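Local coordinates for DNA mismatch repair protein PMS1 (Saccharomyces cerevisiae, PDB 3H4L) that acts in DNA mismatch repair and binds ATP through its MutL-type N-terminal ATPase domain, which probably hydrolyses it, at residues S112-T117 with A122-Y127; L76-S81 with L95-E100; E303-F308 with D356-Q361. All blocks are in the same frame, centred on the assembly; numbering follows the deposited sequence.

Contact 1: residues S112-T117 with A122-Y127; sequences SVITTT and ADKLEY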
loop_
_atom_site.group_PDB
_atom_site.type_symbol
_atom_site.label_atom_id
_atom_site.label_comp_id
_atom_site.label_asym_id
_atom_site.label_seq_id
_atom_site.Cartn_x
_atom_site.Cartn_y
_atom_site.Cartn_z
ATOM N N SER B 112 8.655 -16.958 13.648
ATOM C CA SER B 112 10.092 -16.858 13.413
ATOM C C SER B 112 10.578 -15.535 13.975
ATOM O O SER B 112 9.854 -14.535 13.952
ATOM C CB SER B 112 10.421 -16.898 11.923
ATOM O OG SER B 112 10.097 -18.153 11.375
ATOM N N VAL B 113 11.812 -15.523 14.461
ATOM C CA VAL B 113 12.390 -14.307 15.022
ATOM C C VAL B 113 13.859 -14.143 14.621
ATOM O O VAL B 113 14.604 -15.121 14.560
ATOM C CB VAL B 113 12.312 -14.328 16.568
ATOM C CG1 VAL B 113 12.993 -13.098 17.153
ATOM C CG2 VAL B 113 10.861 -14.391 17.014
ATOM N N ILE B 114 14.261 -12.914 14.314
ATOM C CA ILE B 114 15.656 -12.620 13.989
ATOM C C ILE B 114 15.991 -11.461 14.929
ATOM O O ILE B 114 15.410 -10.377 14.814
ATOM C CB ILE B 114 15.847 -12.183 12.521
ATOM C CG1 ILE B 114 15.473 -13.331 11.573
ATOM C CG2 ILE B 114 17.300 -11.834 12.294
ATOM C CD1 ILE B 114 15.502 -12.982 10.084
ATOM N N THR B 115 16.913 -11.680 15.862
ATOM C CA THR B 115 17.226 -10.638 16.836
ATOM C C THR B 115 18.704 -10.445 17.209
ATOM O O THR B 115 19.569 -11.233 16.837
ATOM C CB THR B 115 16.418 -10.898 18.139
ATOM O OG1 THR B 115 16.534 -9.775 19.024
ATOM C CG2 THR B 115 16.936 -12.154 18.843
ATOM N N THR B 116 18.976 -9.377 17.950
ATOM C CA THR B 116 20.328 -9.090 18.395
ATOM C C THR B 116 20.432 -8.007 19.464
ATOM O O THR B 116 19.851 -6.920 19.338
ATOM C CB THR B 116 21.229 -8.660 17.240
ATOM O OG1 THR B 116 22.555 -8.466 17.740
ATOM C CG2 THR B 116 20.740 -7.344 16.632
ATOM N N THR B 117 21.190 -8.321 20.510
ATOM C CA THR B 117 21.437 -7.398 21.608
ATOM C C THR B 117 22.901 -7.006 21.500
ATOM O O THR B 117 23.490 -6.463 22.438
ATOM C CB THR B 117 21.236 -8.073 22.957
ATOM O OG1 THR B 117 22.012 -9.279 22.998
ATOM C CG2 THR B 117 19.766 -8.394 23.171
ATOM N N ALA B 122 23.832 -11.741 14.930
ATOM C CA ALA B 122 22.426 -11.981 15.194
ATOM C C ALA B 122 22.045 -13.438 15.041
ATOM O O ALA B 122 22.829 -14.254 14.549
ATOM C CB ALA B 122 21.569 -11.120 14.267
ATOM N N ASP B 123 20.827 -13.749 15.470
ATOM C CA ASP B 123 20.306 -15.103 15.383
ATOM C C ASP B 123 18.929 -15.126 14.733
ATOM O O ASP B 123 18.181 -14.146 14.779
ATOM C CB ASP B 123 20.212 -15.719 16.782
ATOM C CG ASP B 123 21.562 -15.872 17.443
ATOM O OD1 ASP B 123 22.366 -16.725 16.985
ATOM O OD2 ASP B 123 21.813 -15.130 18.417
ATOM N N LYS B 124 18.612 -16.254 14.109
ATOM C CA LYS B 124 17.323 -16.450 13.479
ATOM C C LYS B 124 16.767 -17.649 14.196
ATOM O O LYS B 124 17.399 -18.702 14.233
ATOM C CB LYS B 124 17.480 -16.752 11.997
ATOM C CG LYS B 124 16.173 -17.050 11.294
ATOM C CD LYS B 124 16.259 -16.652 9.839
ATOM C CE LYS B 124 15.378 -17.534 8.997
ATOM N NZ LYS B 124 15.821 -18.942 9.191
ATOM N N LEU B 125 15.594 -17.481 14.789
ATOM C CA LEU B 125 14.962 -18.553 15.542
ATOM C C LEU B 125 13.643 -19.010 14.930
ATOM O O LEU B 125 12.835 -18.196 14.493
ATOM C CB LEU B 125 14.723 -18.083 16.975
ATOM C CG LEU B 125 15.967 -17.582 17.710
ATOM C CD1 LEU B 125 15.554 -16.682 18.858
ATOM C CD2 LEU B 125 16.778 -18.766 18.209
ATOM N N GLU B 126 13.450 -20.319 14.882
ATOM C CA GLU B 126 12.216 -20.897 14.365
ATOM C C GLU B 126 11.593 -21.617 15.557
ATOM O O GLU B 126 12.222 -22.501 16.145
ATOM C CB GLU B 126 12.511 -21.920 13.268
ATOM C CG GLU B 126 13.227 -21.366 12.052
ATOM C CD GLU B 126 12.312 -20.586 11.122
ATOM O OE1 GLU B 126 12.820 -19.998 10.139
ATOM O OE2 GLU B 126 11.085 -20.561 11.365
ATOM N N TYR B 127 10.380 -21.234 15.937
ATOM C CA TYR B 127 9.714 -21.898 17.054
ATOM C C TYR B 127 8.575 -22.755 16.540
ATOM O O TYR B 127 7.822 -22.328 15.659
ATOM C CB TYR B 127 9.117 -20.890 18.026
ATOM C CG TYR B 127 10.105 -19.989 18.700
ATOM C CD1 TYR B 127 10.424 -18.746 18.162
ATOM C CD2 TYR B 127 10.673 -20.351 19.912
ATOM C CE1 TYR B 127 11.277 -17.880 18.827
ATOM C CE2 TYR B 127 11.521 -19.502 20.582
ATOM C CZ TYR B 127 11.820 -18.267 20.043
ATOM O OH TYR B 127 12.663 -17.428 20.738
HETATM O O HOH W 1 11.779 -18.251 8.849
#
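S112-T116 and A122-Y127 meet as an antiparallel beta pair, the two arms of the hairpin formed by strands 110-116 and 121-127. The hairpin belongs to the large sheet of the GHKL-type ATPase domain, flanked by strand 144-150 on one side and 133-140 on the other. V113 with L125 and T115 with D123 are hydrogen-bonded pairs, each closed by two backbone bonds; L125 N reaches V113 O at 2.6 Å, whereas D123 N meets T115 O at 3.1 Å. S112 with E126 and I114 with K124 are non-hydrogen-bonded pairs, where CA-H...O contacts help, I114 CA lying 3.1 Å from D123 O.

The side chains of V113, T115, D123 and L125 share the buried face. Beyond them V113 CG2 meets the edge of the Y127 ring, 4.0 Å from Y127 CE1. Polar ends here are anchored outside the pair: D123 OD2 and Y127 OH both bond Y71, through its OH and its O, and T115 OG1 bonds T145 OG1 and I66 N, two residues of the nucleotide pocket.

On the partly exposed face, K124 CG stands anti to the backbone N (chi1 177°), which carries K124 CD across the I114 side chain, 3.8 Å from I114 CD1. S112 OG gives a 2.6 Å bond to E126 OE2, approaching from above the carboxylate plane. E126 OE1 forms a salt bridge with K124 NZ of its own strand, the hydrogen bond within it weak at 3.3 Å. Replacing E126 by an alanine is likely to leave S112 OG without this acceptor and K124 NZ without its carboxylate mate. The hairpin thus joins a buried face, tied through T115 to nucleotide-pocket residues, to a partly exposed one on which a serine hydroxyl is bonded across the strands to a carboxylate that also pairs with a lysine along its own strand.

Contact 2: residues L76-S81 with L95-E100; sequences LKHYTS and LGFRGE. With ANP (phosphoaminophosphonic acid-adenylate ester), chain E.
The backbones of 76-81, a loop running into helix 80-83, and of the irregular 95-100 come nearest at H78 and F97, 5.5 Å apart CA to CA. They probably belong to the ATP-lid region of the GHKL fold, and 95-100 carries the GFRGE sequence characteristic of MutL proteins. F97 has a positive phi, and on this turn its side chain heads toward 76-81 while the CB of the following R98 points away from 76-81.

The F97 ring is the hub. The edge of the H78 imidazole points at its face in an offset edge-to-face pair, centroids 5.8 Å apart and planes at 86°. With CG anti to the backbone N (chi1 -173°), H78 swings CD2 to within 4.0 Å of F97 CB. Its NE2 is bonded to Q93 OE1, which helps fix the turn of the imidazole. L76 lies side by side with F97, its CB 4.0 Å from F97 CE2, and K77 O sits at the ring edge near its plane. I83 of helix 80-83 touches both H78 and F97.

R98, G99 and E100 line the nucleotide pocket, and a side chain at G99 would run into O3A of ANP. The R98 chain bends at chi3 to set its guanidinium edge-on to the ribose: NE bonds ANP O3' at 2.6 Å, and NH2, also held by N70 OD1, bonds ANP O2' at 2.8 Å, nearly straight at 169°.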
loop_
_atom_site.group_PDB
_atom_site.type_symbol
_atom_site.label_atom_id
_atom_site.label_comp_id
_atom_site.label_asym_id
_atom_site.label_seq_id
_atom_site.Cartn_x
_atom_site.Cartn_y
_atom_site.Cartn_z
ATOM N N LEU B 76 7.384 -20.220 25.396
ATOM C CA LEU B 76 6.820 -21.366 26.091
ATOM C C LEU B 76 5.646 -20.921 26.949
ATOM O O LEU B 76 5.615 -19.780 27.424
ATOM C CB LEU B 76 7.864 -22.010 27.009
ATOM C CG LEU B 76 9.091 -22.696 26.396
ATOM C CD1 LEU B 76 10.020 -23.136 27.511
ATOM C CD2 LEU B 76 8.667 -23.889 25.558
ATOM N N LYS B 77 4.677 -21.817 27.140
ATOM C CA LYS B 77 3.542 -21.523 28.005
ATOM C C LYS B 77 3.947 -21.883 29.433
ATOM O O LYS B 77 4.617 -22.889 29.663
ATOM C CB LYS B 77 2.308 -22.325 27.595
ATOM C CG LYS B 77 1.342 -21.523 26.734
ATOM C CD LYS B 77 0.067 -22.272 26.409
ATOM C CE LYS B 77 -0.859 -21.363 25.634
ATOM N NZ LYS B 77 -1.970 -22.097 25.004
ATOM N N HIS B 78 3.544 -21.056 30.390
ATOM C CA HIS B 78 3.889 -21.283 31.780
ATOM C C HIS B 78 2.992 -22.322 32.445
ATOM O O HIS B 78 1.780 -22.153 32.506
ATOM C CB HIS B 78 3.824 -19.952 32.544
ATOM C CG HIS B 78 4.312 -20.036 33.959
ATOM N ND1 HIS B 78 3.468 -20.248 35.029
ATOM C CD2 HIS B 78 5.558 -19.936 34.482
ATOM C CE1 HIS B 78 4.171 -20.269 36.148
ATOM N NE2 HIS B 78 5.442 -20.081 35.844
ATOM N N TYR B 79 3.604 -23.395 32.940
ATOM C CA TYR B 79 2.890 -24.467 33.636
ATOM C C TYR B 79 3.662 -24.814 34.922
ATOM O O TYR B 79 4.841 -25.190 34.851
ATOM C CB TYR B 79 2.827 -25.741 32.791
ATOM C CG TYR B 79 2.220 -25.644 31.405
ATOM C CD1 TYR B 79 2.916 -26.140 30.300
ATOM C CD2 TYR B 79 0.930 -25.145 31.203
ATOM C CE1 TYR B 79 2.351 -26.153 29.028
ATOM C CE2 TYR B 79 0.347 -25.150 29.924
ATOM C CZ TYR B 79 1.065 -25.661 28.837
ATOM O OH TYR B 79 0.519 -25.690 27.560
ATOM N N THR B 80 3.012 -24.698 36.084
ATOM C CA THR B 80 3.657 -25.030 37.360
ATOM C C THR B 80 4.405 -26.343 37.182
ATOM O O THR B 80 5.587 -26.459 37.501
ATOM C CB THR B 80 2.611 -25.213 38.496
ATOM O OG1 THR B 80 2.077 -23.942 38.868
ATOM C CG2 THR B 80 3.233 -25.855 39.728
ATOM N N SER B 81 3.689 -27.325 36.655
ATOM C CA SER B 81 4.220 -28.655 36.402
ATOM C C SER B 81 5.593 -28.700 35.715
ATOM O O SER B 81 6.462 -29.480 36.113
ATOM C CB SER B 81 3.206 -29.443 35.563
ATOM O OG SER B 81 3.795 -30.603 34.998
ATOM N N LEU B 95 13.535 -15.706 32.843
ATOM C CA LEU B 95 14.108 -15.893 31.517
ATOM C C LEU B 95 13.041 -15.998 30.447
ATOM O O LEU B 95 13.348 -16.284 29.289
ATOM C CB LEU B 95 14.984 -17.150 31.481
ATOM C CG LEU B 95 16.156 -17.173 32.467
ATOM C CD1 LEU B 95 17.018 -18.408 32.229
ATOM C CD2 LEU B 95 16.982 -15.911 32.296
ATOM N N GLY B 96 11.785 -15.780 30.824
ATOM C CA GLY B 96 10.730 -15.865 29.836
ATOM C C GLY B 96 9.338 -16.065 30.383
ATOM O O GLY B 96 8.970 -15.466 31.386
ATOM N N PHE B 97 8.567 -16.917 29.712
ATOM C CA PHE B 97 7.187 -17.203 30.102
ATOM C C PHE B 97 6.424 -15.903 30.383
ATOM O O PHE B 97 5.544 -15.864 31.241
ATOM C CB PHE B 97 7.135 -18.078 31.354
ATOM C CG PHE B 97 8.062 -19.250 31.325
ATOM C CD1 PHE B 97 9.403 -19.102 31.671
ATOM C CD2 PHE B 97 7.597 -20.509 30.966
ATOM C CE1 PHE B 97 10.266 -20.194 31.661
ATOM C CE2 PHE B 97 8.455 -21.609 30.951
ATOM C CZ PHE B 97 9.792 -21.452 31.299
ATOM N N ARG B 98 6.775 -14.835 29.678
ATOM C CA ARG B 98 6.097 -13.570 29.880
ATOM C C ARG B 98 4.971 -13.448 28.878
ATOM O O ARG B 98 5.065 -13.953 27.761
ATOM C CB ARG B 98 7.058 -12.390 29.699
ATOM C CG ARG B 98 8.082 -12.223 30.809
ATOM C CD ARG B 98 8.954 -10.979 30.591
ATOM N NE ARG B 98 9.896 -11.138 29.485
ATOM C CZ ARG B 98 10.914 -11.994 29.487
ATOM N NH1 ARG B 98 11.129 -12.770 30.545
ATOM N NH2 ARG B 98 11.711 -12.086 28.425
ATOM N N GLY B 99 3.899 -12.782 29.297
ATOM C CA GLY B 99 2.765 -12.563 28.425
ATOM C C GLY B 99 2.061 -13.788 27.885
ATOM O O GLY B 99 2.161 -14.887 28.439
ATOM N N GLU B 100 1.350 -13.578 26.779
ATOM C CA GLU B 100 0.590 -14.630 26.130
ATOM C C GLU B 100 0.700 -14.573 24.617
ATOM O O GLU B 100 0.376 -15.540 23.924
ATOM C CB GLU B 100 -0.889 -14.508 26.514
ATOM C CG GLU B 100 -1.239 -15.096 27.853
ATOM C CD GLU B 100 -2.714 -14.987 28.149
ATOM O OE1 GLU B 100 -3.167 -13.866 28.471
ATOM O OE2 GLU B 100 -3.426 -16.017 28.054
HETATM P PG ANP E . 2.290 -8.188 27.083
HETATM O O1G ANP E . 2.275 -8.500 25.644
HETATM O O2G ANP E . 2.619 -6.809 27.351
HETATM O O3G ANP E . 1.037 -8.562 27.828
HETATM P PB ANP E . 4.876 -9.410 27.021
HETATM O O1B ANP E . 5.847 -9.802 28.082
HETATM O O2B ANP E . 5.317 -8.382 26.096
HETATM N N3B ANP E . 3.474 -9.082 27.723
HETATM P PA ANP E . 4.698 -11.126 24.675
HETATM O O1A ANP E . 4.104 -10.044 23.917
HETATM O O2A ANP E . 4.314 -12.540 24.395
HETATM O O3A ANP E . 4.582 -10.753 26.224
HETATM O "O5'" ANP E . 6.257 -11.236 24.358
HETATM C "C5'" ANP E . 7.073 -11.409 25.453
HETATM C "C4'" ANP E . 8.548 -11.491 25.510
HETATM O "O4'" ANP E . 9.107 -11.615 24.189
HETATM C "C3'" ANP E . 8.798 -10.105 25.999
HETATM O "O3'" ANP E . 8.651 -10.052 27.422
HETATM C "C2'" ANP E . 10.149 -9.800 25.422
HETATM O "O2'" ANP E . 11.111 -10.221 26.371
HETATM C "C1'" ANP E . 10.098 -10.605 24.083
HETATM N N9 ANP E . 9.763 -9.872 22.825
HETATM C C8 ANP E . 8.673 -9.955 21.973
HETATM N N7 ANP E . 8.678 -9.169 20.938
HETATM C C5 ANP E . 9.869 -8.486 21.091
HETATM C C6 ANP E . 10.549 -7.454 20.337
HETATM N N6 ANP E . 10.035 -6.961 19.217
HETATM N N1 ANP E . 11.779 -6.953 20.767
HETATM C C2 ANP E . 12.353 -7.436 21.922
HETATM N N3 ANP E . 11.797 -8.406 22.703
HETATM C C4 ANP E . 10.557 -8.885 22.252
#

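Contact 3: residues E303-F308 with D356-Q361; sequences EVYKTF and DYYNRQ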
loop_
_atom_site.group_PDB
_atom_site.type_symbol
_atom_site.label_atom_id
_atom_site.label_comp_id
_atom_site.label_asym_id
_atom_site.label_seq_id
_atom_site.Cartn_x
_atom_site.Cartn_y
_atom_site.Cartn_z
ATOM N N GLU B 303 -22.014 12.893 22.433
ATOM C CA GLU B 303 -23.191 13.637 22.863
ATOM C C GLU B 303 -22.931 15.143 22.908
ATOM O O GLU B 303 -23.675 15.928 22.311
ATOM C CB GLU B 303 -23.663 13.128 24.228
ATOM C CG GLU B 303 -22.737 13.428 25.379
ATOM C CD GLU B 303 -23.015 12.540 26.569
ATOM O OE1 GLU B 303 -22.457 12.806 27.659
ATOM O OE2 GLU B 303 -23.788 11.566 26.405
ATOM N N VAL B 304 -21.869 15.537 23.606
ATOM C CA VAL B 304 -21.496 16.943 23.723
ATOM C C VAL B 304 -21.366 17.588 22.350
ATOM O O VAL B 304 -21.669 18.765 22.185
ATOM C CB VAL B 304 -20.151 17.107 24.458
ATOM C CG1 VAL B 304 -19.795 18.581 24.569
ATOM C CG2 VAL B 304 -20.228 16.467 25.834
ATOM N N TYR B 305 -20.910 16.814 21.369
ATOM C CA TYR B 305 -20.740 17.323 20.009
ATOM C C TYR B 305 -22.081 17.461 19.292
ATOM O O TYR B 305 -22.297 18.413 18.539
ATOM C CB TYR B 305 -19.837 16.396 19.195
ATOM C CG TYR B 305 -19.540 16.914 17.805
ATOM C CD1 TYR B 305 -18.572 17.895 17.599
ATOM C CD2 TYR B 305 -20.248 16.445 16.699
ATOM C CE1 TYR B 305 -18.313 18.394 16.328
ATOM C CE2 TYR B 305 -20.000 16.938 15.424
ATOM C CZ TYR B 305 -19.033 17.913 15.244
ATOM O OH TYR B 305 -18.794 18.421 13.982
ATOM N N LYS B 306 -22.971 16.496 19.516
ATOM C CA LYS B 306 -24.293 16.512 18.901
ATOM C C LYS B 306 -24.954 17.862 19.176
ATOM O O LYS B 306 -25.429 18.539 18.262
ATOM C CB LYS B 306 -25.147 15.381 19.471
ATOM N N THR B 307 -24.957 18.255 20.446
ATOM C CA THR B 307 -25.565 19.511 20.854
ATOM C C THR B 307 -25.144 20.700 19.997
ATOM O O THR B 307 -25.828 21.719 19.979
ATOM C CB THR B 307 -25.254 19.824 22.334
ATOM O OG1 THR B 307 -23.851 20.067 22.491
ATOM C CG2 THR B 307 -25.665 18.653 23.224
ATOM N N PHE B 308 -24.027 20.578 19.286
ATOM C CA PHE B 308 -23.553 21.672 18.438
ATOM C C PHE B 308 -23.744 21.362 16.964
ATOM O O PHE B 308 -23.855 22.268 16.139
ATOM C CB PHE B 308 -22.067 21.966 18.685
ATOM C CG PHE B 308 -21.765 22.493 20.058
ATOM C CD1 PHE B 308 -21.687 21.634 21.148
ATOM C CD2 PHE B 308 -21.562 23.851 20.265
ATOM C CE1 PHE B 308 -21.410 22.120 22.429
ATOM C CE2 PHE B 308 -21.286 24.347 21.538
ATOM C CZ PHE B 308 -21.209 23.479 22.623
ATOM N N ASP B 356 -17.968 23.824 26.841
ATOM C CA ASP B 356 -17.615 25.231 26.905
ATOM C C ASP B 356 -16.465 25.561 25.951
ATOM O O ASP B 356 -16.240 26.728 25.631
ATOM C CB ASP B 356 -17.265 25.613 28.349
ATOM C CG ASP B 356 -15.823 26.033 28.510
ATOM O OD1 ASP B 356 -14.924 25.293 28.046
ATOM O OD2 ASP B 356 -15.591 27.103 29.111
ATOM N N TYR B 357 -15.733 24.540 25.508
ATOM C CA TYR B 357 -14.634 24.739 24.562
ATOM C C TYR B 357 -15.260 24.999 23.197
ATOM O O TYR B 357 -14.770 25.821 22.419
ATOM C CB TYR B 357 -13.746 23.491 24.477
ATOM C CG TYR B 357 -12.982 23.344 23.165
ATOM C CD1 TYR B 357 -11.735 23.946 22.986
ATOM C CD2 TYR B 357 -13.519 22.609 22.100
ATOM C CE1 TYR B 357 -11.038 23.820 21.786
ATOM C CE2 TYR B 357 -12.830 22.480 20.896
ATOM C CZ TYR B 357 -11.588 23.087 20.746
ATOM O OH TYR B 357 -10.883 22.954 19.563
ATOM N N TYR B 358 -16.338 24.276 22.909
ATOM C CA TYR B 358 -17.042 24.440 21.645
ATOM C C TYR B 358 -17.802 25.769 21.634
ATOM O O TYR B 358 -17.797 26.473 20.625
ATOM C CB TYR B 358 -17.997 23.265 21.407
ATOM C CG TYR B 358 -17.341 22.074 20.727
ATOM C CD1 TYR B 358 -17.421 20.789 21.281
ATOM C CD2 TYR B 358 -16.659 22.231 19.518
ATOM C CE1 TYR B 358 -16.840 19.692 20.642
ATOM C CE2 TYR B 358 -16.076 21.144 18.870
ATOM C CZ TYR B 358 -16.171 19.878 19.435
ATOM O OH TYR B 358 -15.614 18.803 18.776
ATOM N N ASN B 359 -18.442 26.117 22.752
ATOM C CA ASN B 359 -19.172 27.388 22.849
ATOM C C ASN B 359 -18.225 28.527 22.489
ATOM O O ASN B 359 -18.594 29.453 21.770
ATOM C CB ASN B 359 -19.700 27.623 24.270
ATOM C CG ASN B 359 -21.073 27.021 24.496
ATOM O OD1 ASN B 359 -22.002 27.262 23.723
ATOM N ND2 ASN B 359 -21.214 26.249 25.570
ATOM N N ARG B 360 -17.003 28.447 23.005
ATOM C CA ARG B 360 -15.986 29.457 22.737
ATOM C C ARG B 360 -15.530 29.424 21.281
ATOM O O ARG B 360 -14.997 30.406 20.762
ATOM C CB ARG B 360 -14.777 29.250 23.654
ATOM C CG ARG B 360 -15.039 29.599 25.110
ATOM C CD ARG B 360 -13.743 29.775 25.892
ATOM N NE ARG B 360 -13.987 30.440 27.170
ATOM C CZ ARG B 360 -13.037 30.848 28.004
ATOM N NH1 ARG B 360 -11.758 30.661 27.702
ATOM N NH2 ARG B 360 -13.366 31.455 29.139
ATOM N N GLN B 361 -15.740 28.292 20.623
ATOM C CA GLN B 361 -15.342 28.153 19.234
ATOM C C GLN B 361 -16.368 28.818 18.320
ATOM O O GLN B 361 -16.021 29.380 17.277
ATOM C CB GLN B 361 -15.208 26.678 18.873
ATOM C CG GLN B 361 -14.447 26.437 17.594
ATOM C CD GLN B 361 -14.232 24.971 17.328
ATOM O OE1 GLN B 361 -15.176 24.241 17.026
ATOM N NE2 GLN B 361 -12.987 24.525 17.448
#
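F308 and Y358 make the heart of a contact in the second, S5-like domain that packs the end region of helix 295-306 and the loop after it against helix 343-362. With Y305 they form an aromatic cluster.

The tight part centres on Y358, which is buried. Its CB sits over one face of the F308 ring, 3.5 Å from the centroid and 16° off the normal, a CH-pi contact; F308 CZ is the nearest ring atom, at 3.4 Å. The two rings themselves meet obliquely, their planes at 43°. From the other helix Y305, its CG anti to the backbone N (chi1 -176°), turns an edge toward the face of Y358 in an offset edge-to-face pair with centroids 5.6 Å apart. Y305 CD1 is 3.6 Å from Y358 CZ and 3.3 Å from Y358 OH, which lies near the plane of the Y305 ring. That hydroxyl is bonded to S269 O at the end of strand 261-269, so Y358 also ties its helix to the four-stranded sheet.

The loose part lies at the outer rim of F308. Exposed N359 sets its amide beside the edge of the F308 ring, CG near the ring plane, and OD1 comes only to 3.7 Å from F308 CE2. Little surface is buried here, and the contact is van der Waals.

Across the segments the contact therefore rests on shape and aromatic packing, while the buried polar atom of Y358 is satisfied by the sheet and not by the facing helix.

Contacts 1 and 2 share the ATPase domain and the same side of the chain, their centres about 19 Å apart and nearest atoms about 6 Å; contact 3 lies in the other domain, its centre about 52 Å from that of contact 1 and about 49 Å from that of contact 2. Contact 1 is a buried strand pairing built on backbone bonds, while contact 2 is a surface packing around one ring. Contact 2 grips the ribose directly, whereas contact 1 only reaches pocket residues, through T115. Contact 3, partly buried, packs the end region of helix 295-306 and the loop after it against helix 343-362. It shares edge-to-face geometry with contact 2, but has neither ligand nor strand pairing.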